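Local structure of KLLA0F20702p (Kluyveromyces lactis, 5Y5A) at residues Ile243-Thr246 and Gly252-Ala255; Lys304-Asn309 and Ile355-Met360; His341-Leu346 and Ile398-Thr403; Met360-Leu365 and Met419-Ala424. The protein probably serves as the Est1 component of telomerase, helping recruit the enzyme to telomeres by complexing with Cdc13, this chain being its largely helical N-terminal portion. All blocks are in the same frame, centred on the assembly; numbering follows the deposited sequence.

How the interactions relate
From the N terminus, interaction 1 comes first and closes the short turn between helices 235-247 and 251-263 before any other contact opens. Interaction 2 then joins the start of helix 306-315 to residues 355-360 in the middle of the long, kinked helix 339-379. Interaction 3 opens inside that loop and ends beyond it, at helix 385-410, and so crosses interaction 2; it also crosses interaction 4, which begins at Met-360, the last residue of interaction 2, and reaches helix 421-433. Helix 339-379 is thus common to interactions 2, 3 and 4. Interaction 1 is tied to interaction 4 by a probable hydrogen bond from Gln-363 NE2 to Asn-253 OD1.

Interaction 1 (Ile243-Thr246 and Gly252-Ala255); sequences ICYT and GNAA
Tyr-245 and Asn-253 meet through a CH-pi contact. CB of Asn-253 lies over one face of the tyrosine ring, 3.9 Å from its centroid and only 20° off the ring normal. The approach is offset toward the CG side, where Asn-253 CB comes within 3.7 Å of Tyr-245 CG. Both side chains have CG anti to the carbonyl carbon, which lays the ring across the asparagine stem. The amide stands steeply on the ring, its plane turned 82° from that of the tyrosine, and ND2 of Asn-253 lies 4.0 Å from Tyr-245 CE1, a van der Waals approach.

The apolar part of the contact centres on Ala-254, whose methyl group is buried. Its CB is 3.9 Å from CG2 of Thr-246 and 4.2 Å from CB of Tyr-245, and a side chain this small allows the two backbones to come close, with the CA atoms of Tyr-245 and Ala-254 5.3 Å apart.

No hydrogen bond crosses between 243-246 and 252-255. The carbonyl oxygen of the Asn-253 side chain is engaged elsewhere: OD1 accepts from Gln-363 NE2 on helix 339-379, and the backbone N of Asn-253 donates to Glu-314. Close apposition of two successive helices, 235-247 and 251-263, across a short turn forms a helical hairpin, consistent with the TPR-like architecture expected from the TPR clan to which the Est1 DNA/RNA-binding region belongs.

Interaction 2 (Lys304-Asn309 and Ile355-Met360); sequences KKRIIN and IKNISM
The guanidinium of Arg-306 has the backbone O of Lys-356 over one face and OD1 of Asn-357 at its edge. NH2 is the atom nearest to both. Arg-306 NH2 lies 3.2 Å from Lys-356 O, but that oxygen sits above the plane, where no N-H points, and the pair is no hydrogen bond. The bond goes to Asn-357: Arg-306 NH2 donates to OD1 over 3.2 Å, bent to 143° at the hydrogen. The donor stands 39° out of the amide's carbonyl plane, and the amide and guanidinium planes are 66° apart. With CG anti to the backbone N and bends at chi2 and chi3, Arg-306 folds along the asparagine, so that its CD also lies 3.4 Å from Asn-357 OD1.

The contact joins the first turn of helix 306-315, opening at the N-cap residue Lys-305, to the kink of helix 339-379, where several backbone N atoms lack their bond to the preceding turn. Asn-357 ND2 bonds within its own helix to Arg-353 O, which orients the amide with OD1 toward the arginine. A leucine in place of Asn-357 would probably leave Arg-306 NH2 without this acceptor and the guanidinium freer to swing.

Beside the amide, Asn-309 CB packs 3.9 Å from Asn-357 ND2, while its own OD1 is bonded to Lys-349. Lys-356 contributes mainly its stem, CB lying 4.1 Å from Arg-306 CG, and its extended chain carries the amine away.

Interaction 3 (His341-Leu346 and Ile398-Thr403); sequences HFQTLL and IFKFFT
Lys-400, whose side chain reaches across to Gln-343, also uses its backbone O within its own helix: OG1 of Thr-403 donates to it over 3.0 Å. This bond lies well off the carbonyl direction, with a C=O...donor angle of 114°, and spans a single helical turn.

Across the contact the polar link is looser. NZ of Lys-400 makes a weak hydrogen bond to OE1 of Gln-343, 3.3 Å away. The lysine is fully extended, each of its torsions near 180°, and the glutamine is likewise stretched out to CD, so two long side chains crossing at about a right angle bridge two segments whose nearest CA atoms, those of Gln-343 and Phe-401, are 9.8 Å apart. The amine is at an exposed position, so this bond is probably exchanged readily for water.

Deeper in, the contact turns apolar. CD2 of Leu-346 comes to the edge of the Phe-401 ring, near its plane, 4.2 Å from CE1. The phenylalanine has CG anti to its own N (chi1 -170°), which directs the ring toward helix 339-379, where it also packs on Ile-350 and Leu-368. Leu-346 in turn touches Leu-320 of helix 318-325, so the hydrophobic layer continues beyond the two segments.

A polar bridge on the solvent-facing side over a sparse leucine-phenylalanine contact joins the two segments where they are widely spaced; further along, the helices close up through Phe-402 on Leu-365 and Ile-398 on Phe-372. Helix 385-410 thus packs on helix 339-379 both before and after its kink, within the all-helical Est1 DNA/RNA-binding region.

Interaction 4 (Met360-Leu365 and Met419-Ala424); sequences MIFQDL and MFQYLA
Phe-362 turns its CG anti to the backbone N (chi1 -173°), while Phe-420, at chi1 75°, swings its ring round to meet it. The result is a T-shaped pair: the edge of Phe-420 points toward the face of Phe-362, with centroids 5.8 Å apart and planes at 73°. The closest atoms are Phe-362 CZ and Phe-420 CE1, at 4.3 Å.

Two further residues hold the Phe-362 ring. Phe-362 CE1 rests 3.8 Å from Ala-424 CB, and Phe-362 CD1 lies 4.0 Å from Gln-421 CG. That glutamine is bent at chi2, which folds its amide back over a face of the Phe-420 ring, CD standing 3.6 Å above the plane. Beyond the segments, Met-425, Ile-428 and Met-487 also touch Phe-362.

Cutting Phe-362 back to an alanine would probably open a gap beside Ala-424 and leave the Phe-420 edge without its aromatic partner. No hydrogen bond crosses this buried contact. It is a hydrophobic core contact in which one ring from helix 339-379 packs on residues 420-424, where the chain leads into helix 421-433, inside the alpha-helical Est1 DNA/RNA-binding region.

Interaction 1 (Ile243-Thr246 and Gly252-Ala255)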
loop_
_atom_site.group_PDB
_atom_site.type_symbol
_atom_site.label_atom_id
_atom_site.label_comp_id
_atom_site.label_asym_id
_atom_site.label_seq_id
_atom_site.Cartn_x
_atom_site.Cartn_y
_atom_site.Cartn_z
ATOM N N ILE A 243 -0.642 -10.254 3.801
ATOM C CA ILE A 243 -0.755 -11.594 4.348
ATOM C C ILE A 243 -0.090 -12.579 3.393
ATOM O O ILE A 243 0.625 -13.478 3.836
ATOM C CB ILE A 243 -2.217 -11.988 4.624
ATOM C CG1 ILE A 243 -2.776 -11.124 5.758
ATOM C CG2 ILE A 243 -2.309 -13.448 5.040
ATOM C CD1 ILE A 243 -4.237 -11.351 6.050
ATOM N N CYS A 244 -0.287 -12.393 2.090
ATOM C CA CYS A 244 0.438 -13.207 1.117
ATOM C C CYS A 244 1.950 -13.095 1.339
ATOM O O CYS A 244 2.643 -14.096 1.331
ATOM C CB CYS A 244 0.091 -12.796 -0.320
ATOM S SG CYS A 244 -1.624 -13.055 -0.829
ATOM N N TYR A 245 2.457 -11.883 1.558
ATOM C CA TYR A 245 3.902 -11.706 1.684
ATOM C C TYR A 245 4.463 -12.312 2.972
ATOM O O TYR A 245 5.644 -12.663 3.028
ATOM C CB TYR A 245 4.280 -10.219 1.584
ATOM C CG TYR A 245 4.081 -9.650 0.192
ATOM C CD1 TYR A 245 4.717 -10.215 -0.912
ATOM C CD2 TYR A 245 3.257 -8.557 -0.018
ATOM C CE1 TYR A 245 4.528 -9.700 -2.188
ATOM C CE2 TYR A 245 3.062 -8.032 -1.282
ATOM C CZ TYR A 245 3.695 -8.604 -2.365
ATOM O OH TYR A 245 3.491 -8.064 -3.617
ATOM N N THR A 246 3.629 -12.465 3.998
ATOM C CA THR A 246 4.083 -13.162 5.200
ATOM C C THR A 246 4.412 -14.631 4.899
ATOM O O THR A 246 5.288 -15.215 5.537
ATOM C CB THR A 246 3.047 -13.116 6.347
ATOM O OG1 THR A 246 1.814 -13.716 5.928
ATOM C CG2 THR A 246 2.793 -11.689 6.784
ATOM N N GLY A 252 9.303 -7.228 4.919
ATOM C CA GLY A 252 9.326 -5.802 4.631
ATOM C C GLY A 252 8.178 -5.415 3.713
ATOM O O GLY A 252 7.515 -4.407 3.936
ATOM N N ASN A 253 7.947 -6.217 2.672
ATOM C CA ASN A 253 6.769 -6.059 1.824
ATOM C C ASN A 253 5.493 -6.158 2.671
ATOM O O ASN A 253 4.528 -5.431 2.439
ATOM C CB ASN A 253 6.735 -7.119 0.709
ATOM C CG ASN A 253 7.892 -6.987 -0.296
ATOM O OD1 ASN A 253 8.747 -6.103 -0.191
ATOM N ND2 ASN A 253 7.923 -7.893 -1.269
ATOM N N ALA A 254 5.496 -7.053 3.657
ATOM C CA ALA A 254 4.319 -7.258 4.506
ATOM C C ALA A 254 4.046 -6.030 5.366
ATOM O O ALA A 254 2.919 -5.514 5.412
ATOM C CB ALA A 254 4.495 -8.515 5.391
ATOM N N ALA A 255 5.091 -5.557 6.042
ATOM C CA ALA A 255 5.012 -4.349 6.858
ATOM C C ALA A 255 4.503 -3.170 6.044
ATOM O O ALA A 255 3.644 -2.416 6.495
ATOM C CB ALA A 255 6.386 -4.020 7.459
#

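Interaction 2 (Lys304-Asn309 and Ile355-Met360)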
loop_
_atom_site.group_PDB
_atom_site.type_symbol
_atom_site.label_atom_id
_atom_site.label_comp_id
_atom_site.label_asym_id
_atom_site.label_seq_id
_atom_site.Cartn_x
_atom_site.Cartn_y
_atom_site.Cartn_z
ATOM N N LYS A 304 27.572 -10.766 -1.485
ATOM C CA LYS A 304 27.108 -9.512 -2.073
ATOM C C LYS A 304 26.429 -9.721 -3.422
ATOM O O LYS A 304 26.520 -8.871 -4.313
ATOM C CB LYS A 304 28.264 -8.523 -2.215
ATOM C CG LYS A 304 28.910 -8.177 -0.889
ATOM C CD LYS A 304 29.810 -6.970 -0.993
ATOM C CE LYS A 304 30.360 -6.603 0.372
ATOM N NZ LYS A 304 30.893 -5.216 0.402
ATOM N N LYS A 305 25.755 -10.860 -3.564
ATOM C CA LYS A 305 24.795 -11.047 -4.641
ATOM C C LYS A 305 23.665 -10.047 -4.444
ATOM O O LYS A 305 23.278 -9.754 -3.309
ATOM C CB LYS A 305 24.242 -12.466 -4.652
ATOM C CG LYS A 305 25.290 -13.551 -4.733
ATOM C CD LYS A 305 24.652 -14.903 -4.472
ATOM C CE LYS A 305 25.686 -16.013 -4.427
ATOM N NZ LYS A 305 25.046 -17.322 -4.135
ATOM N N ARG A 306 23.147 -9.536 -5.550
ATOM C CA ARG A 306 22.071 -8.563 -5.560
ATOM C C ARG A 306 20.908 -8.964 -4.695
ATOM O O ARG A 306 20.287 -8.144 -4.057
ATOM C CB ARG A 306 21.553 -8.383 -6.985
ATOM C CG ARG A 306 20.621 -7.190 -7.199
ATOM C CD ARG A 306 19.181 -7.562 -6.942
ATOM N NE ARG A 306 18.374 -7.583 -8.147
ATOM C CZ ARG A 306 17.190 -6.990 -8.248
ATOM N NH1 ARG A 306 16.511 -7.047 -9.375
ATOM N NH2 ARG A 306 16.683 -6.333 -7.223
ATOM N N ILE A 307 20.609 -10.240 -4.698
ATOM C CA ILE A 307 19.469 -10.762 -3.955
ATOM C C ILE A 307 19.657 -10.508 -2.458
ATOM O O ILE A 307 18.693 -10.267 -1.733
ATOM C CB ILE A 307 19.254 -12.273 -4.217
ATOM C CG1 ILE A 307 17.907 -12.726 -3.649
ATOM C CG2 ILE A 307 20.385 -13.101 -3.633
ATOM C CD1 ILE A 307 16.707 -12.111 -4.347
ATOM N N ILE A 308 20.906 -10.534 -2.009
ATOM C CA ILE A 308 21.224 -10.274 -0.614
ATOM C C ILE A 308 21.146 -8.781 -0.305
ATOM O O ILE A 308 20.623 -8.391 0.739
ATOM C CB ILE A 308 22.622 -10.801 -0.255
ATOM C CG1 ILE A 308 22.742 -12.279 -0.630
ATOM C CG2 ILE A 308 22.912 -10.584 1.221
ATOM C CD1 ILE A 308 21.690 -13.157 0.011
ATOM N N ASN A 309 21.667 -7.951 -1.211
ATOM C CA ASN A 309 21.596 -6.501 -1.043
ATOM C C ASN A 309 20.137 -6.083 -0.948
ATOM O O ASN A 309 19.752 -5.302 -0.075
ATOM C CB ASN A 309 22.286 -5.754 -2.202
ATOM C CG ASN A 309 23.730 -6.168 -2.403
ATOM O OD1 ASN A 309 24.464 -6.406 -1.449
ATOM N ND2 ASN A 309 24.146 -6.249 -3.660
ATOM N N ILE A 355 21.410 1.229 -7.473
ATOM C CA ILE A 355 21.074 1.134 -8.895
ATOM C C ILE A 355 20.114 -0.020 -9.229
ATOM O O ILE A 355 19.067 0.192 -9.842
ATOM C CB ILE A 355 22.345 0.996 -9.739
ATOM C CG1 ILE A 355 23.196 2.262 -9.601
ATOM C CG2 ILE A 355 21.997 0.721 -11.204
ATOM C CD1 ILE A 355 24.496 2.203 -10.383
ATOM N N LYS A 356 20.456 -1.234 -8.812
ATOM C CA LYS A 356 19.618 -2.391 -9.109
ATOM C C LYS A 356 18.495 -2.605 -8.087
ATOM O O LYS A 356 17.647 -3.484 -8.254
ATOM C CB LYS A 356 20.486 -3.644 -9.192
ATOM C CG LYS A 356 21.486 -3.653 -10.355
ATOM C CD LYS A 356 22.315 -4.927 -10.333
ATOM C CE LYS A 356 23.536 -4.820 -11.247
ATOM N NZ LYS A 356 24.250 -6.123 -11.379
ATOM N N ASN A 357 18.482 -1.799 -7.030
ATOM C CA ASN A 357 17.549 -2.040 -5.938
ATOM C C ASN A 357 16.676 -0.833 -5.615
ATOM O O ASN A 357 16.041 -0.797 -4.574
ATOM C CB ASN A 357 18.322 -2.482 -4.691
ATOM C CG ASN A 357 19.104 -3.777 -4.917
ATOM O OD1 ASN A 357 18.513 -4.846 -5.047
ATOM N ND2 ASN A 357 20.438 -3.681 -4.975
ATOM N N ILE A 358 16.619 0.135 -6.528
ATOM C CA ILE A 358 15.955 1.408 -6.255
ATOM C C ILE A 358 14.465 1.231 -5.942
ATOM O O ILE A 358 13.895 1.996 -5.171
ATOM C CB ILE A 358 16.128 2.393 -7.444
ATOM C CG1 ILE A 358 15.749 3.812 -7.039
ATOM C CG2 ILE A 358 15.321 1.946 -8.654
ATOM C CD1 ILE A 358 16.598 4.398 -5.926
ATOM N N SER A 359 13.850 0.200 -6.506
ATOM C CA SER A 359 12.433 -0.027 -6.289
ATOM C C SER A 359 12.145 -0.358 -4.821
ATOM O O SER A 359 11.121 0.050 -4.275
ATOM C CB SER A 359 11.929 -1.144 -7.196
ATOM O OG SER A 359 10.613 -1.520 -6.837
ATOM N N MET A 360 13.057 -1.088 -4.186
ATOM C CA MET A 360 12.919 -1.427 -2.772
ATOM C C MET A 360 13.234 -0.205 -1.904
ATOM O O MET A 360 12.679 -0.033 -0.809
ATOM C CB MET A 360 13.833 -2.615 -2.406
ATOM C CG MET A 360 13.724 -3.057 -0.940
ATOM S SD MET A 360 12.040 -3.586 -0.467
ATOM C CE MET A 360 11.927 -5.070 -1.456
#

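Interaction 3 (His341-Leu346 and Ile398-Thr403)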
loop_
_atom_site.group_PDB
_atom_site.type_symbol
_atom_site.label_atom_id
_atom_site.label_comp_id
_atom_site.label_asym_id
_atom_site.label_seq_id
_atom_site.Cartn_x
_atom_site.Cartn_y
_atom_site.Cartn_z
ATOM N N HIS A 341 24.132 -1.433 13.947
ATOM C CA HIS A 341 24.576 -2.231 12.805
ATOM C C HIS A 341 23.546 -2.262 11.672
ATOM O O HIS A 341 23.905 -2.115 10.501
ATOM C CB HIS A 341 24.887 -3.657 13.247
ATOM C CG HIS A 341 25.213 -4.586 12.119
ATOM N ND1 HIS A 341 26.406 -4.533 11.428
ATOM C CD2 HIS A 341 24.502 -5.594 11.562
ATOM C CE1 HIS A 341 26.414 -5.467 10.496
ATOM N NE2 HIS A 341 25.271 -6.126 10.556
ATOM N N PHE A 342 22.274 -2.466 12.016
ATOM C CA PHE A 342 21.202 -2.469 11.020
ATOM C C PHE A 342 21.183 -1.184 10.199
ATOM O O PHE A 342 21.054 -1.217 8.980
ATOM C CB PHE A 342 19.838 -2.669 11.687
ATOM C CG PHE A 342 19.620 -4.059 12.206
ATOM C CD1 PHE A 342 19.956 -5.163 11.434
ATOM C CD2 PHE A 342 19.092 -4.264 13.470
ATOM C CE1 PHE A 342 19.760 -6.450 11.906
ATOM C CE2 PHE A 342 18.888 -5.551 13.953
ATOM C CZ PHE A 342 19.225 -6.648 13.170
ATOM N N GLN A 343 21.324 -0.054 10.878
ATOM C CA GLN A 343 21.226 1.241 10.234
ATOM C C GLN A 343 22.423 1.516 9.341
ATOM O O GLN A 343 22.282 2.015 8.215
ATOM C CB GLN A 343 21.104 2.349 11.276
ATOM C CG GLN A 343 21.214 3.741 10.675
ATOM C CD GLN A 343 21.434 4.807 11.719
ATOM O OE1 GLN A 343 22.572 5.128 12.066
ATOM N NE2 GLN A 343 20.349 5.368 12.222
ATOM N N THR A 344 23.608 1.200 9.847
ATOM C CA THR A 344 24.817 1.495 9.093
ATOM C C THR A 344 24.853 0.643 7.823
ATOM O O THR A 344 25.239 1.120 6.759
ATOM C CB THR A 344 26.086 1.273 9.948
ATOM O OG1 THR A 344 26.086 -0.050 10.482
ATOM C CG2 THR A 344 26.124 2.250 11.110
ATOM N N LEU A 345 24.411 -0.604 7.921
ATOM C CA LEU A 345 24.467 -1.509 6.776
ATOM C C LEU A 345 23.383 -1.145 5.769
ATOM O O LEU A 345 23.628 -1.141 4.561
ATOM C CB LEU A 345 24.324 -2.966 7.224
ATOM C CG LEU A 345 25.008 -4.017 6.346
ATOM C CD1 LEU A 345 26.453 -3.632 6.102
ATOM C CD2 LEU A 345 24.950 -5.383 6.985
ATOM N N LEU A 346 22.185 -0.848 6.270
ATOM C CA LEU A 346 21.108 -0.310 5.441
ATOM C C LEU A 346 21.563 0.925 4.656
ATOM O O LEU A 346 21.352 1.014 3.453
ATOM C CB LEU A 346 19.893 0.075 6.300
ATOM C CG LEU A 346 18.766 0.761 5.526
ATOM C CD1 LEU A 346 18.146 -0.250 4.581
ATOM C CD2 LEU A 346 17.701 1.385 6.435
ATOM N N ILE A 398 13.969 9.936 10.491
ATOM C CA ILE A 398 13.316 9.957 9.191
ATOM C C ILE A 398 14.008 10.960 8.269
ATOM O O ILE A 398 14.302 10.656 7.109
ATOM C CB ILE A 398 11.815 10.276 9.333
ATOM C CG1 ILE A 398 11.126 9.106 10.043
ATOM C CG2 ILE A 398 11.176 10.509 7.976
ATOM C CD1 ILE A 398 9.656 9.257 10.213
ATOM N N PHE A 399 14.311 12.148 8.786
ATOM C CA PHE A 399 14.942 13.152 7.934
ATOM C C PHE A 399 16.412 12.829 7.679
ATOM O O PHE A 399 16.972 13.230 6.665
ATOM C CB PHE A 399 14.758 14.546 8.535
ATOM C CG PHE A 399 13.451 15.171 8.145
ATOM C CD1 PHE A 399 12.286 14.846 8.818
ATOM C CD2 PHE A 399 13.374 16.012 7.049
ATOM C CE1 PHE A 399 11.067 15.398 8.442
ATOM C CE2 PHE A 399 12.155 16.563 6.662
ATOM C CZ PHE A 399 11.005 16.259 7.363
ATOM N N LYS A 400 17.019 12.066 8.579
ATOM C CA LYS A 400 18.343 11.525 8.331
ATOM C C LYS A 400 18.298 10.626 7.088
ATOM O O LYS A 400 19.172 10.694 6.222
ATOM C CB LYS A 400 18.841 10.746 9.549
ATOM C CG LYS A 400 20.242 10.202 9.390
ATOM C CD LYS A 400 20.720 9.504 10.649
ATOM C CE LYS A 400 22.147 9.005 10.466
ATOM N NZ LYS A 400 22.702 8.397 11.706
ATOM N N PHE A 401 17.260 9.794 7.010
ATOM C CA PHE A 401 17.038 8.905 5.867
ATOM C C PHE A 401 16.828 9.699 4.577
ATOM O O PHE A 401 17.393 9.362 3.533
ATOM C CB PHE A 401 15.828 8.004 6.130
ATOM C CG PHE A 401 15.656 6.906 5.124
ATOM C CD1 PHE A 401 16.305 5.693 5.288
ATOM C CD2 PHE A 401 14.831 7.080 4.023
ATOM C CE1 PHE A 401 16.141 4.668 4.371
ATOM C CE2 PHE A 401 14.664 6.057 3.095
ATOM C CZ PHE A 401 15.319 4.856 3.269
ATOM N N PHE A 402 16.008 10.748 4.670
ATOM C CA PHE A 402 15.785 11.688 3.566
ATOM C C PHE A 402 17.095 12.257 3.027
ATOM O O PHE A 402 17.386 12.152 1.840
ATOM C CB PHE A 402 14.898 12.862 4.008
ATOM C CG PHE A 402 13.442 12.522 4.172
ATOM C CD1 PHE A 402 12.995 11.214 4.094
ATOM C CD2 PHE A 402 12.515 13.531 4.408
ATOM C CE1 PHE A 402 11.659 10.919 4.246
ATOM C CE2 PHE A 402 11.177 13.240 4.563
ATOM C CZ PHE A 402 10.747 11.927 4.481
ATOM N N THR A 403 17.881 12.874 3.904
ATOM C CA THR A 403 19.106 13.528 3.461
ATOM C C THR A 403 20.105 12.515 2.919
ATOM O O THR A 403 20.873 12.818 2.008
ATOM C CB THR A 403 19.758 14.344 4.592
ATOM O OG1 THR A 403 20.100 13.477 5.677
ATOM C CG2 THR A 403 18.796 15.391 5.089
#

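Interaction 4 (Met360-Leu365 and Met419-Ala424)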
loop_
_atom_site.group_PDB
_atom_site.type_symbol
_atom_site.label_atom_id
_atom_site.label_comp_id
_atom_site.label_asym_id
_atom_site.label_seq_id
_atom_site.Cartn_x
_atom_site.Cartn_y
_atom_site.Cartn_z
ATOM N N MET A 360 13.057 -1.088 -4.186
ATOM C CA MET A 360 12.919 -1.427 -2.772
ATOM C C MET A 360 13.234 -0.205 -1.904
ATOM O O MET A 360 12.679 -0.033 -0.809
ATOM C CB MET A 360 13.833 -2.615 -2.406
ATOM C CG MET A 360 13.724 -3.057 -0.940
ATOM S SD MET A 360 12.040 -3.586 -0.467
ATOM C CE MET A 360 11.927 -5.070 -1.456
ATOM N N ILE A 361 14.120 0.656 -2.392
ATOM C CA ILE A 361 14.466 1.858 -1.637
ATOM C C ILE A 361 13.274 2.797 -1.625
ATOM O O ILE A 361 12.966 3.442 -0.620
ATOM C CB ILE A 361 15.707 2.559 -2.231
ATOM C CG1 ILE A 361 16.958 1.716 -1.944
ATOM C CG2 ILE A 361 15.852 3.960 -1.661
ATOM C CD1 ILE A 361 18.185 2.114 -2.736
ATOM N N PHE A 362 12.587 2.838 -2.756
ATOM C CA PHE A 362 11.371 3.607 -2.905
ATOM C C PHE A 362 10.329 3.118 -1.899
ATOM O O PHE A 362 9.704 3.911 -1.192
ATOM C CB PHE A 362 10.876 3.468 -4.348
ATOM C CG PHE A 362 9.702 4.342 -4.692
ATOM C CD1 PHE A 362 9.891 5.641 -5.121
ATOM C CD2 PHE A 362 8.410 3.845 -4.636
ATOM C CE1 PHE A 362 8.811 6.448 -5.459
ATOM C CE2 PHE A 362 7.329 4.647 -4.981
ATOM C CZ PHE A 362 7.534 5.947 -5.389
ATOM N N GLN A 363 10.145 1.804 -1.833
ATOM C CA GLN A 363 9.181 1.227 -0.897
ATOM C C GLN A 363 9.546 1.577 0.542
ATOM O O GLN A 363 8.680 1.928 1.337
ATOM C CB GLN A 363 9.097 -0.293 -1.059
ATOM C CG GLN A 363 7.937 -0.899 -0.275
ATOM C CD GLN A 363 7.708 -2.359 -0.598
ATOM O OE1 GLN A 363 6.940 -2.692 -1.506
ATOM N NE2 GLN A 363 8.376 -3.241 0.141
ATOM N N ASP A 364 10.838 1.504 0.855
ATOM C CA ASP A 364 11.335 1.831 2.185
ATOM C C ASP A 364 10.970 3.258 2.597
ATOM O O ASP A 364 10.612 3.503 3.745
ATOM C CB ASP A 364 12.857 1.654 2.247
ATOM C CG ASP A 364 13.279 0.202 2.430
ATOM O OD1 ASP A 364 12.421 -0.706 2.339
ATOM O OD2 ASP A 364 14.492 -0.024 2.654
ATOM N N LEU A 365 11.076 4.189 1.648
ATOM C CA LEU A 365 10.727 5.588 1.884
ATOM C C LEU A 365 9.265 5.741 2.287
ATOM O O LEU A 365 8.953 6.367 3.297
ATOM C CB LEU A 365 11.023 6.427 0.635
ATOM C CG LEU A 365 10.494 7.861 0.664
ATOM C CD1 LEU A 365 11.290 8.727 1.631
ATOM C CD2 LEU A 365 10.488 8.476 -0.737
ATOM N N MET A 419 14.549 5.969 -15.004
ATOM C CA MET A 419 13.946 5.486 -13.772
ATOM C C MET A 419 13.159 6.596 -13.074
ATOM O O MET A 419 13.729 7.598 -12.635
ATOM C CB MET A 419 15.024 4.927 -12.842
ATOM C CG MET A 419 15.872 3.820 -13.461
ATOM S SD MET A 419 14.955 2.309 -13.853
ATOM C CE MET A 419 14.435 1.766 -12.228
ATOM N N PHE A 420 11.849 6.409 -12.966
ATOM C CA PHE A 420 10.992 7.437 -12.399
ATOM C C PHE A 420 11.282 7.635 -10.919
ATOM O O PHE A 420 11.034 8.713 -10.388
ATOM C CB PHE A 420 9.507 7.090 -12.610
ATOM C CG PHE A 420 8.994 5.995 -11.703
ATOM C CD1 PHE A 420 8.452 6.299 -10.458
ATOM C CD2 PHE A 420 9.042 4.666 -12.101
ATOM C CE1 PHE A 420 7.986 5.299 -9.623
ATOM C CE2 PHE A 420 8.577 3.658 -11.272
ATOM C CZ PHE A 420 8.049 3.975 -10.028
ATOM N N GLN A 421 11.820 6.610 -10.258
ATOM C CA GLN A 421 11.866 6.609 -8.788
ATOM C C GLN A 421 12.691 7.737 -8.181
ATOM O O GLN A 421 12.377 8.227 -7.096
ATOM C CB GLN A 421 12.408 5.281 -8.254
ATOM C CG GLN A 421 11.474 4.105 -8.413
ATOM C CD GLN A 421 11.745 3.328 -9.683
ATOM O OE1 GLN A 421 12.497 3.775 -10.558
ATOM N NE2 GLN A 421 11.136 2.152 -9.790
ATOM N N TYR A 422 13.751 8.133 -8.873
ATOM C CA TYR A 422 14.681 9.116 -8.324
ATOM C C TYR A 422 14.012 10.451 -8.017
ATOM O O TYR A 422 14.067 10.918 -6.882
ATOM C CB TYR A 422 15.856 9.296 -9.277
ATOM C CG TYR A 422 16.702 8.055 -9.315
ATOM C CD1 TYR A 422 17.399 7.646 -8.182
ATOM C CD2 TYR A 422 16.775 7.267 -10.450
ATOM C CE1 TYR A 422 18.167 6.510 -8.189
ATOM C CE2 TYR A 422 17.546 6.109 -10.464
ATOM C CZ TYR A 422 18.240 5.739 -9.323
ATOM O OH TYR A 422 19.019 4.596 -9.308
ATOM N N LEU A 423 13.347 11.044 -9.003
ATOM C CA LEU A 423 12.661 12.311 -8.769
ATOM C C LEU A 423 11.290 12.103 -8.105
ATOM O O LEU A 423 10.776 12.999 -7.441
ATOM C CB LEU A 423 12.518 13.085 -10.080
ATOM C CG LEU A 423 13.831 13.625 -10.682
ATOM C CD1 LEU A 423 13.546 14.588 -11.820
ATOM C CD2 LEU A 423 14.694 14.311 -9.624
ATOM N N ALA A 424 10.710 10.918 -8.272
ATOM C CA ALA A 424 9.447 10.588 -7.601
ATOM C C ALA A 424 9.605 10.600 -6.087
ATOM O O ALA A 424 8.711 11.031 -5.370
ATOM C CB ALA A 424 8.930 9.232 -8.057
#